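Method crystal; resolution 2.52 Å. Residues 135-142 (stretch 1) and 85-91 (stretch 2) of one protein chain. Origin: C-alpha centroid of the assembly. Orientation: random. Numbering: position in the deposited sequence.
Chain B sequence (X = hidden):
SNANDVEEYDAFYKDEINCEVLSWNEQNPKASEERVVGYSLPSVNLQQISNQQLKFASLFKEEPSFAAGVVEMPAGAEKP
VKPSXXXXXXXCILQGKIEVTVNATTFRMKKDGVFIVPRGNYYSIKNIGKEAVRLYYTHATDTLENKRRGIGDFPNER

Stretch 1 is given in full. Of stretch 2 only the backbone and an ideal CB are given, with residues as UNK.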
# COMPACT_ATOMS: atom_id res chain seq x y z
N LEU B 135 -7.05 1.09 9.80
CA LEU B 135 -5.94 1.42 8.91
C LEU B 135 -5.79 0.39 7.81
O LEU B 135 -5.95 -0.81 8.04
CB LEU B 135 -4.61 1.51 9.66
CG LEU B 135 -4.46 2.28 10.95
CD1 LEU B 135 -3.33 1.67 11.80
CD2 LEU B 135 -4.20 3.74 10.63
N TYR B 136 -5.38 0.87 6.64
CA TYR B 136 -4.91 0.02 5.56
C TYR B 136 -3.39 -0.02 5.58
O TYR B 136 -2.74 1.03 5.46
CB TYR B 136 -5.41 0.54 4.21
CG TYR B 136 -4.82 -0.18 3.03
CD1 TYR B 136 -5.13 -1.51 2.79
CD2 TYR B 136 -3.95 0.46 2.16
CE1 TYR B 136 -4.61 -2.18 1.72
CE2 TYR B 136 -3.42 -0.21 1.08
CZ TYR B 136 -3.75 -1.53 0.87
OH TYR B 136 -3.22 -2.21 -0.20
N TYR B 137 -2.81 -1.21 5.75
CA TYR B 137 -1.36 -1.33 5.83
C TYR B 137 -0.80 -2.12 4.66
O TYR B 137 -1.46 -3.00 4.10
CB TYR B 137 -0.91 -1.99 7.15
CG TYR B 137 -1.08 -3.50 7.22
CD1 TYR B 137 -0.11 -4.36 6.71
CD2 TYR B 137 -2.19 -4.07 7.83
CE1 TYR B 137 -0.26 -5.75 6.77
CE2 TYR B 137 -2.35 -5.45 7.91
CZ TYR B 137 -1.39 -6.28 7.37
OH TYR B 137 -1.55 -7.65 7.45
N THR B 138 0.43 -1.79 4.29
CA THR B 138 1.22 -2.59 3.37
C THR B 138 2.62 -2.68 3.95
O THR B 138 3.12 -1.71 4.52
CB THR B 138 1.26 -1.98 1.95
OG1 THR B 138 2.10 -0.82 1.94
CG2 THR B 138 -0.14 -1.56 1.49
N HIS B 139 3.26 -3.84 3.80
CA HIS B 139 4.69 -3.94 4.03
C HIS B 139 5.34 -4.65 2.86
O HIS B 139 4.71 -5.45 2.16
CB HIS B 139 5.03 -4.65 5.36
CG HIS B 139 4.54 -6.05 5.47
ND1 HIS B 139 3.41 -6.38 6.19
CD2 HIS B 139 5.04 -7.22 5.00
CE1 HIS B 139 3.22 -7.69 6.13
NE2 HIS B 139 4.19 -8.22 5.41
N ALA B 140 6.58 -4.24 2.57
CA ALA B 140 7.32 -4.70 1.41
C ALA B 140 8.79 -4.82 1.79
O ALA B 140 9.28 -4.16 2.71
CB ALA B 140 7.13 -3.76 0.22
N THR B 141 9.50 -5.67 1.05
CA THR B 141 10.92 -5.87 1.31
C THR B 141 11.62 -6.12 -0.02
O THR B 141 11.00 -6.51 -1.01
CB THR B 141 11.15 -7.01 2.30
OG1 THR B 141 12.56 -7.20 2.50
CG2 THR B 141 10.51 -8.30 1.79
N ASP B 142 12.93 -5.87 -0.02
CA ASP B 142 13.76 -6.00 -1.22
C ASP B 142 14.37 -7.39 -1.24
O ASP B 142 15.37 -7.65 -0.56
CB ASP B 142 14.83 -4.91 -1.24
CG ASP B 142 15.46 -4.75 -2.60
OD1 ASP B 142 16.04 -5.72 -3.13
OD2 ASP B 142 15.38 -3.63 -3.15
N UNK B 85 12.53 -3.59 10.89
CA UNK B 85 13.51 -4.58 10.41
C UNK B 85 13.66 -4.43 8.89
O UNK B 85 13.83 -3.30 8.40
CB UNK B 85 13.08 -6.00 10.77
N UNK B 86 13.55 -5.50 8.11
CA UNK B 86 13.83 -5.47 6.68
C UNK B 86 12.62 -5.09 5.84
O UNK B 86 12.69 -5.18 4.61
CB UNK B 86 14.35 -6.83 6.23
N UNK B 87 11.52 -4.69 6.47
CA UNK B 87 10.32 -4.29 5.75
C UNK B 87 10.13 -2.79 5.84
O UNK B 87 10.41 -2.18 6.88
CB UNK B 87 9.09 -5.02 6.30
N UNK B 88 9.67 -2.19 4.75
CA UNK B 88 9.14 -0.83 4.78
C UNK B 88 7.64 -0.93 5.03
O UNK B 88 6.94 -1.67 4.34
CB UNK B 88 9.44 -0.08 3.48
N UNK B 89 7.17 -0.25 6.07
CA UNK B 89 5.76 -0.23 6.42
C UNK B 89 5.08 0.96 5.77
O UNK B 89 5.68 2.02 5.65
CB UNK B 89 5.58 -0.19 7.94
N UNK B 90 3.82 0.76 5.37
CA UNK B 90 2.95 1.84 4.93
C UNK B 90 1.64 1.75 5.69
O UNK B 90 1.15 0.65 5.98
CB UNK B 90 2.71 1.78 3.42
N UNK B 91 1.08 2.90 6.04
CA UNK B 91 -0.20 2.97 6.72
C UNK B 91 -1.02 4.08 6.09
O UNK B 91 -0.50 5.18 5.88
CB UNK B 91 -0.02 3.20 8.22

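Position 85 lies beyond the reach of stretch 1: nothing of it comes within 5.5 Å of the ideal CB. Its phi/psi of 54/-129 is unusual for a residue with a side chain and would come most easily to glycine, but stretch 1 sets no other condition. The deposited residue is Lys85, which makes no contact here.

At position 86 the CA-to-CB bond points sideways, and the ideal CB is 4.2 Å from Thr141 OG1. The backbone carbonyl already serves that hydroxyl, since Thr141 OG1 donates a hydrogen bond to the O of residue 86 (2.9 Å). Many side chains, polar or aromatic, could lie alongside. His86 does so with its ring edge, CD2 coming 3.8 Å from Thr141 OG1.

Position 87 has extended angles and a sideways CB, 3.7 Å from Ala140 O and 4.2 Å from His139 CB. A short polar or small branched residue would fit between His139 and Thr141. Asn87 is found, its OD1 3.5 Å from Thr141 CB and 4.1 Å from His139 CD2; these are packing contacts.

Position 88 pairs with Ala140, the backbone bonded both ways: N of 88 to Ala140 O (2.9 Å) and Ala140 N to O of 88 (3.1 Å). The small methyl of Ala140, on the same sheet face, leaves room for a larger apolar side chain; valine, leucine or isoleucine would suit. Ile88 sets CG2 4.0 Å from Ala140 CB, while the end of its side chain leads away.

Position 89 faces the other way, with His139 and Tyr137, in a non-hydrogen-bonded pair with His139. The ideal CB is 5.2 Å from His139 CB, so a long, flexible side chain could reach across. Met89, modelled as selenomethionine, brings SE 4.3 Å from His139 CB.

Position 90 returns to the face of Thr138 and Ala140. Its N donates to Thr138 O (2.7 Å), and Thr138 N donates to its O (3.1 Å). The ideal CB is only 3.1 Å from Thr138 OG1, a tight approach that favours a small residue such as alanine, serine or glycine. Ser90 is deposited; its CB sits 3.0 Å from Thr138 OG1, and chi1 near -150° carries OG away from that hydroxyl.

Position 91 shares a face with Tyr137, its non-hydrogen-bonded partner, and the ideal CB lies 4.9 Å from Leu135 CD2. This apolar surface invites a large aliphatic or aromatic side chain. Phe91 lays its ring there, CE1 3.7 Å from Tyr137 CB and CD1 4.1 Å from Leu135 CD1, and has more area covered by stretch 1 than any other residue of its stretch.

Stretch 2 (85-91) KHNIMSF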
# COMPACT_ATOMS: atom_id res chain seq x y z
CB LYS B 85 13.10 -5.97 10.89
CG LYS B 85 13.35 -6.23 12.37
CD LYS B 85 12.97 -7.66 12.76
CE LYS B 85 11.47 -7.90 12.60
NZ LYS B 85 11.04 -9.21 13.19
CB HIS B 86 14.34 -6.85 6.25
CG HIS B 86 13.44 -7.96 6.67
ND1 HIS B 86 13.43 -8.46 7.96
CD2 HIS B 86 12.48 -8.64 6.00
CE1 HIS B 86 12.52 -9.42 8.05
NE2 HIS B 86 11.93 -9.55 6.87
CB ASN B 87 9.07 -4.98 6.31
CG ASN B 87 9.15 -6.47 6.23
OD1 ASN B 87 9.18 -7.04 5.14
ND2 ASN B 87 9.17 -7.12 7.38
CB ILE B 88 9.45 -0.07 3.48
CG1 ILE B 88 8.71 1.27 3.45
CG2 ILE B 88 9.10 -0.90 2.26
CD1 ILE B 88 9.39 2.34 2.61
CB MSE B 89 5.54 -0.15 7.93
CG MSE B 89 6.54 -0.89 8.78
SE MSE B 89 6.02 -2.73 9.04
CE MSE B 89 4.32 -2.49 9.98
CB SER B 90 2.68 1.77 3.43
OG SER B 90 2.45 3.06 2.89
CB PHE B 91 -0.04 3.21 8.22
CG PHE B 91 0.60 2.07 8.95
CD1 PHE B 91 -0.15 0.97 9.33
CD2 PHE B 91 1.95 2.09 9.24
CE1 PHE B 91 0.44 -0.08 10.00
CE2 PHE B 91 2.54 1.04 9.90
CZ PHE B 91 1.78 -0.05 10.28
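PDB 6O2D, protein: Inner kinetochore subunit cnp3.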